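Local coordinates for protein CRISPR-associated endonuclease Cas3-HD (Methanocaldococcus jannaschii, PDB 3S4L) that degrades single-stranded DNA with magnesium, and single-stranded RNA without added cations, as the Cas3 HD nuclease of CRISPR defence against invading genetic elements, at residues Asn22-Tyr27 and Lys64-Gly69; Arg41-Leu46 and Ala113-Leu118; Glu57-Leu62 and Gly209-Pro214; His91-Ala96 and Leu146-Lys151; Thr119-His124 and Glu190-Ala195. All coordinates share one frame; numbering follows the deposited sequence.

Contact 1: residues Asn22-Tyr27 and Lys64-Gly69; sequences NDMVKY and KLHDIG. With CA (calcium ion), chain C.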
# COMPACT_ATOMS: atom_id res chain seq x y z
N ASN A 22 -13.84 1.56 -4.07
CA ASN A 22 -14.71 2.63 -4.54
C ASN A 22 -15.49 3.29 -3.40
O ASN A 22 -15.80 4.49 -3.46
CB ASN A 22 -15.68 2.11 -5.61
CG ASN A 22 -15.00 1.86 -6.94
OD1 ASN A 22 -13.97 2.47 -7.25
ND2 ASN A 22 -15.57 0.95 -7.75
N ASP A 23 -15.79 2.51 -2.37
CA ASP A 23 -16.47 3.05 -1.20
C ASP A 23 -15.52 3.90 -0.35
O ASP A 23 -15.92 4.89 0.24
CB ASP A 23 -17.14 1.94 -0.37
CG ASP A 23 -18.49 1.51 -0.95
OD1 ASP A 23 -18.79 1.80 -2.13
OD2 ASP A 23 -19.27 0.87 -0.21
N MET A 24 -14.25 3.51 -0.30
CA MET A 24 -13.26 4.27 0.45
C MET A 24 -12.90 5.58 -0.27
O MET A 24 -12.63 6.60 0.36
CB MET A 24 -12.01 3.41 0.67
CG MET A 24 -12.09 2.43 1.84
SD MET A 24 -10.58 1.46 1.98
CE MET A 24 -10.35 1.43 3.76
N VAL A 25 -12.88 5.53 -1.60
CA VAL A 25 -12.58 6.69 -2.41
C VAL A 25 -13.71 7.70 -2.30
O VAL A 25 -13.48 8.89 -2.05
CB VAL A 25 -12.37 6.30 -3.89
CG1 VAL A 25 -12.40 7.54 -4.78
CG2 VAL A 25 -11.08 5.54 -4.06
N LYS A 26 -14.94 7.23 -2.49
CA LYS A 26 -16.12 8.09 -2.38
C LYS A 26 -16.12 8.78 -1.01
O LYS A 26 -16.40 9.98 -0.91
CB LYS A 26 -17.41 7.30 -2.59
CG LYS A 26 -17.69 6.95 -4.05
CD LYS A 26 -18.98 6.14 -4.19
N TYR A 27 -15.78 8.02 0.02
CA TYR A 27 -15.69 8.58 1.37
C TYR A 27 -14.51 9.54 1.56
O TYR A 27 -14.53 10.39 2.45
CB TYR A 27 -15.63 7.47 2.43
CG TYR A 27 -15.61 7.99 3.86
CD1 TYR A 27 -16.76 8.53 4.45
CD2 TYR A 27 -14.45 7.94 4.62
CE1 TYR A 27 -16.75 9.01 5.76
CE2 TYR A 27 -14.42 8.41 5.93
CZ TYR A 27 -15.57 8.94 6.49
OH TYR A 27 -15.54 9.42 7.79
N LYS A 64 -6.33 3.42 -2.98
CA LYS A 64 -6.68 2.36 -3.90
C LYS A 64 -5.76 1.14 -3.79
O LYS A 64 -6.16 0.01 -4.06
CB LYS A 64 -6.69 2.89 -5.34
CG LYS A 64 -7.83 3.88 -5.62
CD LYS A 64 -7.65 4.53 -6.98
CE LYS A 64 -8.89 5.31 -7.39
NZ LYS A 64 -8.64 6.07 -8.66
N LEU A 65 -4.52 1.36 -3.38
CA LEU A 65 -3.55 0.29 -3.48
C LEU A 65 -3.15 -0.33 -2.15
O LEU A 65 -2.45 -1.35 -2.13
CB LEU A 65 -2.31 0.80 -4.21
CG LEU A 65 -2.48 1.19 -5.68
CD1 LEU A 65 -1.13 1.65 -6.25
CD2 LEU A 65 -3.04 0.02 -6.50
N HIS A 66 -3.57 0.26 -1.03
CA HIS A 66 -3.02 -0.25 0.23
C HIS A 66 -3.42 -1.71 0.50
O HIS A 66 -2.71 -2.42 1.21
CB HIS A 66 -3.32 0.68 1.40
CG HIS A 66 -4.74 0.67 1.84
ND1 HIS A 66 -5.73 1.36 1.16
CD2 HIS A 66 -5.35 0.08 2.89
CE1 HIS A 66 -6.88 1.18 1.78
NE2 HIS A 66 -6.68 0.41 2.83
N ASP A 67 -4.53 -2.16 -0.07
CA ASP A 67 -4.93 -3.56 0.04
C ASP A 67 -4.80 -4.36 -1.24
O ASP A 67 -5.41 -5.44 -1.36
CB ASP A 67 -6.36 -3.67 0.57
CG ASP A 67 -6.44 -3.50 2.07
OD1 ASP A 67 -7.54 -3.17 2.57
OD2 ASP A 67 -5.39 -3.69 2.73
N ILE A 68 -4.04 -3.84 -2.20
CA ILE A 68 -3.86 -4.56 -3.45
C ILE A 68 -3.22 -5.93 -3.19
O ILE A 68 -3.47 -6.88 -3.93
CB ILE A 68 -3.06 -3.74 -4.51
CG1 ILE A 68 -3.28 -4.32 -5.90
CG2 ILE A 68 -1.59 -3.71 -4.15
CD1 ILE A 68 -4.75 -4.66 -6.18
N GLY A 69 -2.44 -6.02 -2.11
CA GLY A 69 -1.82 -7.28 -1.70
C GLY A 69 -2.85 -8.38 -1.46
O GLY A 69 -2.51 -9.58 -1.48
CA CA C . -4.97 -4.09 4.91
O HOH W 1 -6.68 -2.52 4.93
O HOH W 2 -7.46 -5.36 5.33
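Met24 aims its sulfur at the rim of the His66 ring instead of at a flat face: SD lies 4.8 Å from the ring centroid and 86° off the ring normal, a Met-aromatic contact made in the plane of the imidazole. His66 and Asp67 are the adjacent His-Asp pair that gives the HD fold its name, so helix 17-31 here packs directly against the signature motif. The nearest atoms are Met24 SD and His66 CE1 at 3.7 Å, while Met24 CE, turned by a bend at chi3, reaches His66 NE2 at 3.9 Å. That nitrogen is buried by the contact and has no polar partner in the model; ND1 instead bonds Leu62 O. With chi1 at 72°, the imidazole is held between its own backbone N and carbonyl carbon, and its ring meets that of His123 edge-to-face. The Met24 side chain also comes within about 4 Å of a second calcium ion. The next residue, Val25, lays CG2 on the aliphatic part of Lys64, 4.0 Å from its CG, so the extended lysine chain serves here as an apolar surface. A type I turn from Leu65 to Ile68, closed by Ile68 N to Leu65 O at 3.0 Å, carries Asp67 to the metal site that His91, His123 and His124 complete. The two carboxylate oxygens divide the work: Asp67 OD2 binds the calcium ion at 2.3 Å, and Asp67 OD1 accepts a 2.6 Å hydrogen bond from water 1, itself a ligand of the same ion.

Contact 2: residues Arg41-Leu46 and Ala113-Leu118; sequences RALEAL and AFIGAL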
# COMPACT_ATOMS: atom_id res chain seq x y z
N ARG A 41 1.67 19.76 4.12
CA ARG A 41 2.74 20.38 4.90
C ARG A 41 3.66 19.37 5.59
O ARG A 41 4.81 19.68 5.90
CB ARG A 41 2.18 21.43 5.88
CG ARG A 41 2.03 22.82 5.22
CD ARG A 41 1.10 23.73 5.98
NE ARG A 41 1.78 24.92 6.49
CZ ARG A 41 2.15 25.96 5.74
NH1 ARG A 41 1.91 25.97 4.43
NH2 ARG A 41 2.77 27.00 6.30
N ALA A 42 3.16 18.16 5.81
CA ALA A 42 3.95 17.06 6.33
C ALA A 42 4.95 16.61 5.27
O ALA A 42 6.13 16.46 5.56
CB ALA A 42 3.05 15.89 6.74
N LEU A 43 4.46 16.38 4.05
CA LEU A 43 5.32 16.10 2.90
C LEU A 43 6.37 17.18 2.72
O LEU A 43 7.48 16.92 2.28
CB LEU A 43 4.50 15.97 1.61
CG LEU A 43 3.69 14.69 1.49
CD1 LEU A 43 2.90 14.69 0.20
CD2 LEU A 43 4.61 13.46 1.60
N GLU A 44 6.00 18.40 3.08
CA GLU A 44 6.84 19.56 2.87
C GLU A 44 7.95 19.61 3.91
O GLU A 44 8.94 20.35 3.78
CB GLU A 44 5.99 20.83 2.94
CG GLU A 44 6.58 22.05 2.26
CD GLU A 44 5.52 23.10 1.94
OE1 GLU A 44 5.02 23.76 2.89
OE2 GLU A 44 5.18 23.26 0.75
N ALA A 45 7.78 18.80 4.96
CA ALA A 45 8.77 18.73 6.03
C ALA A 45 9.72 17.57 5.75
O ALA A 45 10.61 17.27 6.55
CB ALA A 45 8.08 18.56 7.37
N LEU A 46 9.51 16.91 4.62
CA LEU A 46 10.47 15.96 4.06
C LEU A 46 11.00 16.52 2.75
O LEU A 46 11.47 15.78 1.89
CB LEU A 46 9.80 14.60 3.82
CG LEU A 46 9.12 13.92 5.01
CD1 LEU A 46 8.83 12.47 4.68
CD2 LEU A 46 10.00 14.02 6.25
N ALA A 113 7.49 8.16 -3.45
CA ALA A 113 7.14 6.76 -3.66
C ALA A 113 7.56 5.89 -2.46
O ALA A 113 6.82 5.02 -1.99
CB ALA A 113 7.78 6.25 -4.93
N PHE A 114 8.76 6.14 -1.96
CA PHE A 114 9.21 5.43 -0.77
C PHE A 114 8.26 5.70 0.39
O PHE A 114 7.79 4.77 1.04
CB PHE A 114 10.64 5.83 -0.37
CG PHE A 114 11.09 5.23 0.94
CD1 PHE A 114 11.02 5.97 2.12
CD2 PHE A 114 11.56 3.93 1.01
CE1 PHE A 114 11.44 5.42 3.34
CE2 PHE A 114 11.97 3.37 2.22
CZ PHE A 114 11.91 4.12 3.39
N ILE A 115 7.98 6.97 0.66
CA ILE A 115 7.17 7.29 1.83
C ILE A 115 5.74 6.76 1.68
O ILE A 115 5.11 6.37 2.66
CB ILE A 115 7.09 8.78 2.09
CG1 ILE A 115 6.28 9.01 3.34
CG2 ILE A 115 6.32 9.47 1.00
CD1 ILE A 115 5.73 10.38 3.41
N GLY A 116 5.22 6.76 0.46
CA GLY A 116 3.90 6.21 0.22
C GLY A 116 3.91 4.71 0.45
O GLY A 116 3.04 4.18 1.12
N ALA A 117 4.92 4.03 -0.10
CA ALA A 117 5.01 2.58 0.01
C ALA A 117 5.17 2.14 1.47
O ALA A 117 4.59 1.13 1.89
CB ALA A 117 6.16 2.04 -0.84
N LEU A 118 5.97 2.89 2.22
CA LEU A 118 6.18 2.63 3.64
C LEU A 118 4.89 2.80 4.44
O LEU A 118 4.62 2.04 5.36
CB LEU A 118 7.25 3.58 4.19
CG LEU A 118 7.68 3.39 5.65
CD1 LEU A 118 8.13 1.95 5.88
CD2 LEU A 118 8.79 4.37 5.99
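Ile115 keeps CG1 opposite its backbone N (chi1 -178°) and carries the chain on nearly straight (chi2 -159°), which drives the terminal CD1 outward from helix 110-121 until it meets Leu43 and Leu46. The result is a purely apolar junction in the all-helical HD fold, between one turn of helix 110-121 and the C-terminal part of helix 36-43 with the residues that follow it. CD1 makes all the close contacts from the isoleucine: it is 3.7 Å from Leu43 CD2 and 3.9 Å from Leu46 CD1. The directions from that methyl to its two partners differ by about 87°, so the leucines meet it at about a right angle to one another and do not clamp it from opposite sides. Their three-residue spacing sets this up, and the backbone bond Leu46 N to Leu43 O, at 3.1 Å, fixes the turn that presents both side chains. The segments stay well apart, with Leu43 CA and Ile115 CA separated by 9.1 Å, and bury 105 Å² in all, so long side chains must bridge the distance. Ile207 and Leu211 of helix 204-215 also pack on Ile115, so side chains from three helices meet here. Its side chain lies about 12 Å from that of the metal ligand His123, too far for a direct part in metal binding. Burial is uneven: Leu43 is enclosed and also touches Leu50, whereas Leu46, partly exposed, sets its CD1 5.3 Å from Leu43 CD2.

Contact 3: residues Glu57-Leu62 and Gly209-Pro214; sequences EFMKIL and GTLLLP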
# COMPACT_ATOMS: atom_id res chain seq x y z
N GLU A 57 -4.39 13.33 -5.42
CA GLU A 57 -4.08 12.18 -6.28
C GLU A 57 -3.23 11.17 -5.54
O GLU A 57 -3.47 9.97 -5.63
CB GLU A 57 -3.34 12.64 -7.54
CG GLU A 57 -4.10 13.61 -8.39
CD GLU A 57 -3.21 14.30 -9.41
OE1 GLU A 57 -2.25 13.65 -9.88
OE2 GLU A 57 -3.47 15.48 -9.73
N PHE A 58 -2.21 11.67 -4.84
CA PHE A 58 -1.30 10.81 -4.09
C PHE A 58 -2.08 10.00 -3.06
O PHE A 58 -1.92 8.78 -2.98
CB PHE A 58 -0.18 11.66 -3.45
CG PHE A 58 0.64 10.94 -2.41
CD1 PHE A 58 1.65 10.06 -2.78
CD2 PHE A 58 0.42 11.17 -1.05
CE1 PHE A 58 2.43 9.41 -1.82
CE2 PHE A 58 1.19 10.51 -0.08
CZ PHE A 58 2.20 9.63 -0.47
N MET A 59 -2.96 10.66 -2.31
CA MET A 59 -3.76 9.97 -1.30
C MET A 59 -4.70 8.93 -1.90
O MET A 59 -4.86 7.84 -1.34
CB MET A 59 -4.55 10.97 -0.45
CG MET A 59 -3.67 11.77 0.50
SD MET A 59 -2.69 10.68 1.58
CE MET A 59 -4.03 9.79 2.37
N LYS A 60 -5.32 9.27 -3.04
CA LYS A 60 -6.20 8.34 -3.73
C LYS A 60 -5.47 7.06 -4.13
O LYS A 60 -6.07 5.98 -4.21
CB LYS A 60 -6.78 8.97 -4.99
CG LYS A 60 -7.87 10.01 -4.79
CD LYS A 60 -8.37 10.49 -6.15
CE LYS A 60 -8.87 11.91 -6.13
NZ LYS A 60 -9.08 12.41 -7.51
N ILE A 61 -4.19 7.17 -4.43
CA ILE A 61 -3.46 5.99 -4.83
C ILE A 61 -3.19 5.08 -3.63
O ILE A 61 -3.36 3.86 -3.73
CB ILE A 61 -2.16 6.33 -5.58
CG1 ILE A 61 -2.51 6.97 -6.91
CG2 ILE A 61 -1.34 5.08 -5.81
CD1 ILE A 61 -1.34 7.59 -7.62
N LEU A 62 -2.82 5.67 -2.50
CA LEU A 62 -2.66 4.91 -1.26
C LEU A 62 -3.97 4.24 -0.91
O LEU A 62 -4.00 3.09 -0.47
CB LEU A 62 -2.26 5.85 -0.12
CG LEU A 62 -0.97 6.60 -0.36
CD1 LEU A 62 -0.51 7.19 0.96
CD2 LEU A 62 0.08 5.65 -0.94
N GLY A 209 2.57 8.52 10.11
CA GLY A 209 1.42 8.66 10.99
C GLY A 209 0.39 9.60 10.42
O GLY A 209 -0.81 9.35 10.52
N THR A 210 0.85 10.68 9.79
CA THR A 210 -0.04 11.66 9.15
C THR A 210 -0.75 11.09 7.92
O THR A 210 -1.95 11.31 7.73
CB THR A 210 0.76 12.92 8.71
OG1 THR A 210 1.54 13.41 9.81
CG2 THR A 210 -0.17 14.02 8.21
N LEU A 211 -0.03 10.38 7.06
CA LEU A 211 -0.65 9.82 5.86
C LEU A 211 -1.61 8.71 6.25
O LEU A 211 -2.63 8.50 5.59
CB LEU A 211 0.41 9.31 4.87
CG LEU A 211 1.48 10.32 4.42
CD1 LEU A 211 2.41 9.73 3.36
CD2 LEU A 211 0.86 11.58 3.92
N LEU A 212 -1.29 8.00 7.33
CA LEU A 212 -2.12 6.89 7.81
C LEU A 212 -3.58 7.25 8.17
O LEU A 212 -4.52 6.55 7.75
CB LEU A 212 -1.43 6.24 9.02
CG LEU A 212 -1.03 4.77 8.93
CD1 LEU A 212 -1.26 4.24 7.52
CD2 LEU A 212 0.42 4.55 9.40
N LEU A 213 -3.79 8.33 8.93
CA LEU A 213 -5.13 8.67 9.43
C LEU A 213 -6.24 8.61 8.39
O LEU A 213 -7.25 7.94 8.59
CB LEU A 213 -5.16 10.05 10.09
CG LEU A 213 -4.91 10.19 11.58
CD1 LEU A 213 -3.52 10.78 11.84
CD2 LEU A 213 -5.99 11.08 12.19
N PRO A 214 -6.05 9.31 7.27
CA PRO A 214 -7.15 9.37 6.30
C PRO A 214 -7.48 7.98 5.75
O PRO A 214 -8.66 7.71 5.45
CB PRO A 214 -6.60 10.29 5.20
CG PRO A 214 -5.45 11.05 5.85
CD PRO A 214 -4.88 10.08 6.83
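A steep helix-helix crossing in the hydrophobic core joins helix 52-65, which runs on to the His-Asp motif, to helix 204-215, through Phe58 and Met59 on one side and Leu211 and Pro214 on the other. The short axes approach to 10.6 Å and cross at -69°, and the contact buries 184 Å². Phe58 presents its rim: Leu211 CD1 lies in the ring plane, 3.7 Å from Phe58 CE2 and 3.8 Å from Phe58 CZ, with the two side chains roughly perpendicular. In the all-helical HD domain this pair is backed by helix 110-121, where Leu112 meets Phe58 and Ile115 and Thr119 meet Leu211. Met59 behaves differently. Torsions chi2 (-55°) and chi3 (-59°) bend the chain, placing its methyl against both the backbone and the proline ring of the opposing helix: Met59 CE is 3.7 Å from Leu211 O and 3.9 Å from Pro214 CB. Helix 204-215 kinks at Pro214, whose N has no bond to the preceding turn. Ile39 and Trp28 also touch both Met59 and Pro214, and the sulfur faces leucine, with Met59 SD 4.3 Å from Leu211 CD2.

Contact 4: residues His91-Ala96 and Leu146-Lys151; sequences HELVSA and LDKLKK. With CA (calcium ion), chain C.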
# COMPACT_ATOMS: atom_id res chain seq x y z
N HIS A 91 -0.34 -9.25 3.53
CA HIS A 91 -0.70 -8.61 2.27
C HIS A 91 -0.04 -7.24 2.08
O HIS A 91 0.30 -6.86 0.95
CB HIS A 91 -2.21 -8.46 2.17
CG HIS A 91 -2.78 -7.54 3.21
ND1 HIS A 91 -2.98 -7.91 4.51
CD2 HIS A 91 -3.21 -6.26 3.11
CE1 HIS A 91 -3.50 -6.90 5.19
NE2 HIS A 91 -3.64 -5.89 4.36
N GLU A 92 0.15 -6.51 3.17
CA GLU A 92 0.64 -5.12 3.05
C GLU A 92 2.05 -5.01 2.46
O GLU A 92 2.39 -3.98 1.88
CB GLU A 92 0.55 -4.36 4.38
CG GLU A 92 1.34 -4.94 5.53
CD GLU A 92 0.49 -5.85 6.42
OE1 GLU A 92 -0.22 -6.73 5.89
OE2 GLU A 92 0.54 -5.68 7.66
N LEU A 93 2.86 -6.06 2.63
CA LEU A 93 4.22 -6.04 2.07
C LEU A 93 4.15 -6.10 0.55
O LEU A 93 4.91 -5.44 -0.15
CB LEU A 93 5.05 -7.21 2.61
CG LEU A 93 5.78 -7.06 3.95
CD1 LEU A 93 4.88 -6.63 5.08
CD2 LEU A 93 6.47 -8.39 4.30
N VAL A 94 3.21 -6.91 0.05
CA VAL A 94 2.96 -7.00 -1.38
C VAL A 94 2.30 -5.72 -1.90
O VAL A 94 2.61 -5.29 -3.00
CB VAL A 94 2.06 -8.19 -1.72
CG1 VAL A 94 1.61 -8.11 -3.18
CG2 VAL A 94 2.79 -9.48 -1.40
N SER A 95 1.41 -5.12 -1.10
CA SER A 95 0.86 -3.80 -1.44
C SER A 95 1.97 -2.73 -1.57
O SER A 95 1.99 -1.96 -2.54
CB SER A 95 -0.16 -3.33 -0.39
OG SER A 95 -1.29 -4.19 -0.28
N ALA A 96 2.87 -2.70 -0.59
CA ALA A 96 3.96 -1.72 -0.57
C ALA A 96 4.79 -1.78 -1.85
O ALA A 96 5.21 -0.74 -2.38
CB ALA A 96 4.86 -1.92 0.65
N LEU A 146 11.10 -12.48 5.20
CA LEU A 146 11.02 -13.83 4.67
C LEU A 146 9.89 -14.64 5.31
O LEU A 146 9.25 -15.46 4.66
CB LEU A 146 12.35 -14.59 4.84
CG LEU A 146 13.59 -14.12 4.07
CD1 LEU A 146 14.76 -14.98 4.48
CD2 LEU A 146 13.39 -14.18 2.57
N ASP A 147 9.67 -14.43 6.59
CA ASP A 147 8.54 -15.06 7.26
C ASP A 147 7.20 -14.61 6.63
O ASP A 147 6.29 -15.42 6.40
CB ASP A 147 8.54 -14.68 8.76
CG ASP A 147 9.64 -15.40 9.55
OD1 ASP A 147 10.20 -16.39 9.02
OD2 ASP A 147 9.92 -14.99 10.70
N LYS A 148 7.07 -13.32 6.36
CA LYS A 148 5.77 -12.77 6.01
C LYS A 148 5.46 -12.95 4.53
O LYS A 148 4.34 -12.71 4.08
CB LYS A 148 5.67 -11.30 6.43
CG LYS A 148 5.70 -11.06 7.94
CD LYS A 148 5.88 -9.55 8.22
CE LYS A 148 5.56 -9.17 9.67
NZ LYS A 148 5.25 -7.70 9.76
N LEU A 149 6.46 -13.38 3.78
CA LEU A 149 6.29 -13.60 2.35
C LEU A 149 6.45 -15.08 1.99
O LEU A 149 6.27 -15.47 0.83
CB LEU A 149 7.25 -12.72 1.55
CG LEU A 149 6.77 -11.28 1.62
CD1 LEU A 149 7.72 -10.31 0.92
CD2 LEU A 149 5.37 -11.24 0.99
N LYS A 150 6.77 -15.89 2.99
CA LYS A 150 7.02 -17.31 2.75
C LYS A 150 5.95 -17.94 1.85
O LYS A 150 6.27 -18.57 0.84
CB LYS A 150 7.09 -18.08 4.08
CG LYS A 150 7.62 -19.52 3.93
CD LYS A 150 7.81 -20.18 5.29
CE LYS A 150 8.59 -21.48 5.17
NZ LYS A 150 7.85 -22.50 4.37
N LYS A 151 4.68 -17.74 2.21
CA LYS A 151 3.58 -18.37 1.47
C LYS A 151 3.05 -17.54 0.29
O LYS A 151 2.01 -17.86 -0.27
CB LYS A 151 2.43 -18.75 2.41
CG LYS A 151 2.72 -19.96 3.27
CD LYS A 151 3.42 -21.03 2.44
CE LYS A 151 3.39 -22.40 3.10
NZ LYS A 151 3.76 -23.47 2.11
CA CA C . -4.97 -4.09 4.91
O HOH W 2 -7.46 -5.36 5.33
O HOH W 1 -6.68 -2.52 4.93
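This is a buried, almost wholly aliphatic contact in which Leu93 and Val94, near the start of helix 91-107, pack on Lys148 and Leu149 near the C-terminal end of helix 142-149. Leu93 CD2 does most of the touching. It sits 3.7 Å from Lys148 CB and 4.0 Å from Leu149 CG, touching both the base of the lysine and the branch point of the leucine. The Lys148 chain is extended and crosses Leu93 at about a right angle, so its CD also passes within 4.1 Å of Leu93 CD2. Next along the helix, Val94 CG2 meets Leu149 CD2 at 3.9 Å. Val188 on Leu93, and Ile184 and Ile185 on Leu149, extend the apolar cluster into helix 181-197. The lysine amine heads toward acidic ground without reaching it: Lys148 NZ is 5.5 Å from Glu92 OE2, which has a salt bridge with Arg90. Glu92 OE1 lies 3.2 Å above the plane of the His91 ring, offset toward its rim. On the side of the helix away from Lys148 and Leu149, His91 NE2 binds the calcium ion at 2.3 Å, placing this packing directly behind the histidine-rich metal centre characteristic of HD nucleases.

Contact 5: residues Thr119-His124 and Glu190-Ala195; sequences TVMLHH and EMSVRA. With CA (calcium ion), chain C.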
# COMPACT_ATOMS: atom_id res chain seq x y z
N THR A 119 4.09 3.80 4.08
CA THR A 119 2.82 4.02 4.74
C THR A 119 1.95 2.80 4.52
O THR A 119 1.30 2.29 5.45
CB THR A 119 2.12 5.26 4.17
OG1 THR A 119 2.94 6.41 4.41
CG2 THR A 119 0.77 5.46 4.82
N VAL A 120 1.94 2.34 3.27
CA VAL A 120 1.18 1.16 2.89
C VAL A 120 1.70 -0.11 3.58
O VAL A 120 0.92 -0.98 3.98
CB VAL A 120 1.21 0.99 1.37
CG1 VAL A 120 0.90 -0.47 1.01
CG2 VAL A 120 0.22 1.95 0.69
N MET A 121 3.02 -0.21 3.73
CA MET A 121 3.65 -1.36 4.36
C MET A 121 3.30 -1.37 5.85
O MET A 121 3.36 -2.39 6.52
CB MET A 121 5.17 -1.30 4.18
CG MET A 121 5.90 -2.64 4.35
SD MET A 121 7.68 -2.45 4.52
CE MET A 121 8.18 -2.34 2.81
N LEU A 122 2.92 -0.21 6.36
CA LEU A 122 2.67 -0.08 7.78
C LEU A 122 1.20 0.27 8.04
O LEU A 122 0.87 0.73 9.13
CB LEU A 122 3.58 1.02 8.37
CG LEU A 122 5.01 0.68 8.82
CD1 LEU A 122 5.73 -0.28 7.88
CD2 LEU A 122 5.85 1.95 9.02
N HIS A 123 0.32 0.05 7.07
CA HIS A 123 -1.06 0.52 7.26
C HIS A 123 -1.84 -0.31 8.27
O HIS A 123 -2.99 0.00 8.58
CB HIS A 123 -1.84 0.67 5.94
CG HIS A 123 -2.27 -0.62 5.32
ND1 HIS A 123 -1.55 -1.24 4.32
CD2 HIS A 123 -3.34 -1.41 5.55
CE1 HIS A 123 -2.16 -2.34 3.94
NE2 HIS A 123 -3.25 -2.48 4.69
N HIS A 124 -1.22 -1.35 8.81
CA HIS A 124 -1.90 -2.08 9.88
C HIS A 124 -1.52 -1.73 11.31
O HIS A 124 -2.37 -1.83 12.20
CB HIS A 124 -1.99 -3.58 9.62
CG HIS A 124 -3.17 -3.93 8.78
ND1 HIS A 124 -4.44 -3.98 9.30
CD2 HIS A 124 -3.29 -4.10 7.44
CE1 HIS A 124 -5.30 -4.23 8.32
NE2 HIS A 124 -4.63 -4.32 7.19
N GLU A 190 14.96 -4.33 1.24
CA GLU A 190 15.58 -3.04 0.95
C GLU A 190 14.80 -1.89 1.59
O GLU A 190 15.37 -0.89 2.00
CB GLU A 190 15.69 -2.83 -0.57
CG GLU A 190 16.78 -1.85 -0.99
CD GLU A 190 16.79 -1.58 -2.49
OE1 GLU A 190 17.73 -0.90 -2.97
OE2 GLU A 190 15.86 -2.03 -3.19
N MET A 191 13.48 -2.05 1.67
CA MET A 191 12.64 -1.04 2.30
C MET A 191 12.80 -1.01 3.80
O MET A 191 13.03 0.04 4.39
CB MET A 191 11.18 -1.30 1.96
CG MET A 191 10.76 -0.75 0.61
SD MET A 191 10.05 0.89 0.77
CE MET A 191 8.44 0.43 1.45
N SER A 192 12.67 -2.19 4.41
CA SER A 192 12.70 -2.35 5.86
C SER A 192 14.00 -1.85 6.44
O SER A 192 14.03 -1.33 7.56
CB SER A 192 12.53 -3.83 6.20
OG SER A 192 11.46 -4.37 5.46
N VAL A 193 15.08 -2.02 5.69
CA VAL A 193 16.39 -1.55 6.11
C VAL A 193 16.45 -0.04 6.13
O VAL A 193 16.68 0.58 7.17
CB VAL A 193 17.49 -2.04 5.17
CG1 VAL A 193 18.76 -1.23 5.40
CG2 VAL A 193 17.75 -3.52 5.38
N ARG A 194 16.24 0.56 4.96
CA ARG A 194 16.37 2.00 4.81
C ARG A 194 15.40 2.73 5.72
O ARG A 194 15.50 3.94 5.92
CB ARG A 194 16.22 2.40 3.34
CG ARG A 194 17.25 1.68 2.44
CD ARG A 194 17.77 2.57 1.31
NE ARG A 194 17.21 2.18 0.01
CZ ARG A 194 17.54 2.73 -1.16
NH1 ARG A 194 18.44 3.70 -1.21
NH2 ARG A 194 16.96 2.30 -2.27
N ALA A 195 14.47 1.97 6.29
CA ALA A 195 13.49 2.53 7.22
C ALA A 195 13.90 2.34 8.69
O ALA A 195 13.63 3.19 9.53
CB ALA A 195 12.12 1.94 6.96
CA CA C . -4.97 -4.09 4.91
O HOH W 2 -7.46 -5.36 5.33
O HOH W 1 -6.68 -2.52 4.93
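Val120 O, the carbonyl one residue before the contact's main side chain, Met121, is gripped twice by His123: by the ring nitrogen ND1 at 2.5 Å, and weakly by the backbone N. The side-chain bond is short, so its exact length is doubtful, and as modelled ND1 lies in the carbonyl plane on a lone pair, the oxygen tilted 22° out of the imidazole plane. His123 and His124 lie just past the C-terminal end of helix 110-121 in the HD fold, at its metal site. The ND1 bond probably helps set the rotation of the His123 ring, whose NE2 binds the calcium ion at 2.4 Å; His124 NE2 adds a second ligand at 2.3 Å, beside Asp67 and His91. From the same helix end, Met121 goes the other way, toward helix 181-197. Its CG is anti to the backbone N (chi1 -160°), its chain and that of Met191 pass each other in opposite directions, and the two thioether chains account for most of the 127 Å² buried. Their methyls are modelled too close together, so the fine fit there is doubtful. Ala96 also packs on Met121, and Phe114 and Ala117 on Met191. Ser192 touches more loosely, its OG bonded to Val188 O and 4.3 Å from Met121 SD.

How the contacts relate
Contacts 2 to 5 are buried, and contact 1 is partly so. Contacts 1, 4 and 5 share one calcium ion and both waters, contributing one, one and two protein ligands beside their hydrophobic packing; Ser95 OG of contact 4 also bonds His66 O and Gly69 N of contact 1. Contacts 2 and 3 are without ligands: they lie on the same side of the chain's centre and merge where Ile115 CD1 meets Leu211 CD1. Two helices tie the groups together, helix 52-65 serving contacts 1 and 3, helix 110-121 contacts 2 and 5. Contact 2 uses branched aliphatic groups alone; methionines enter contacts 1, 3 and 5, meeting a ring edge only in contact 1, and lysine stems pack in contacts 1 and 4.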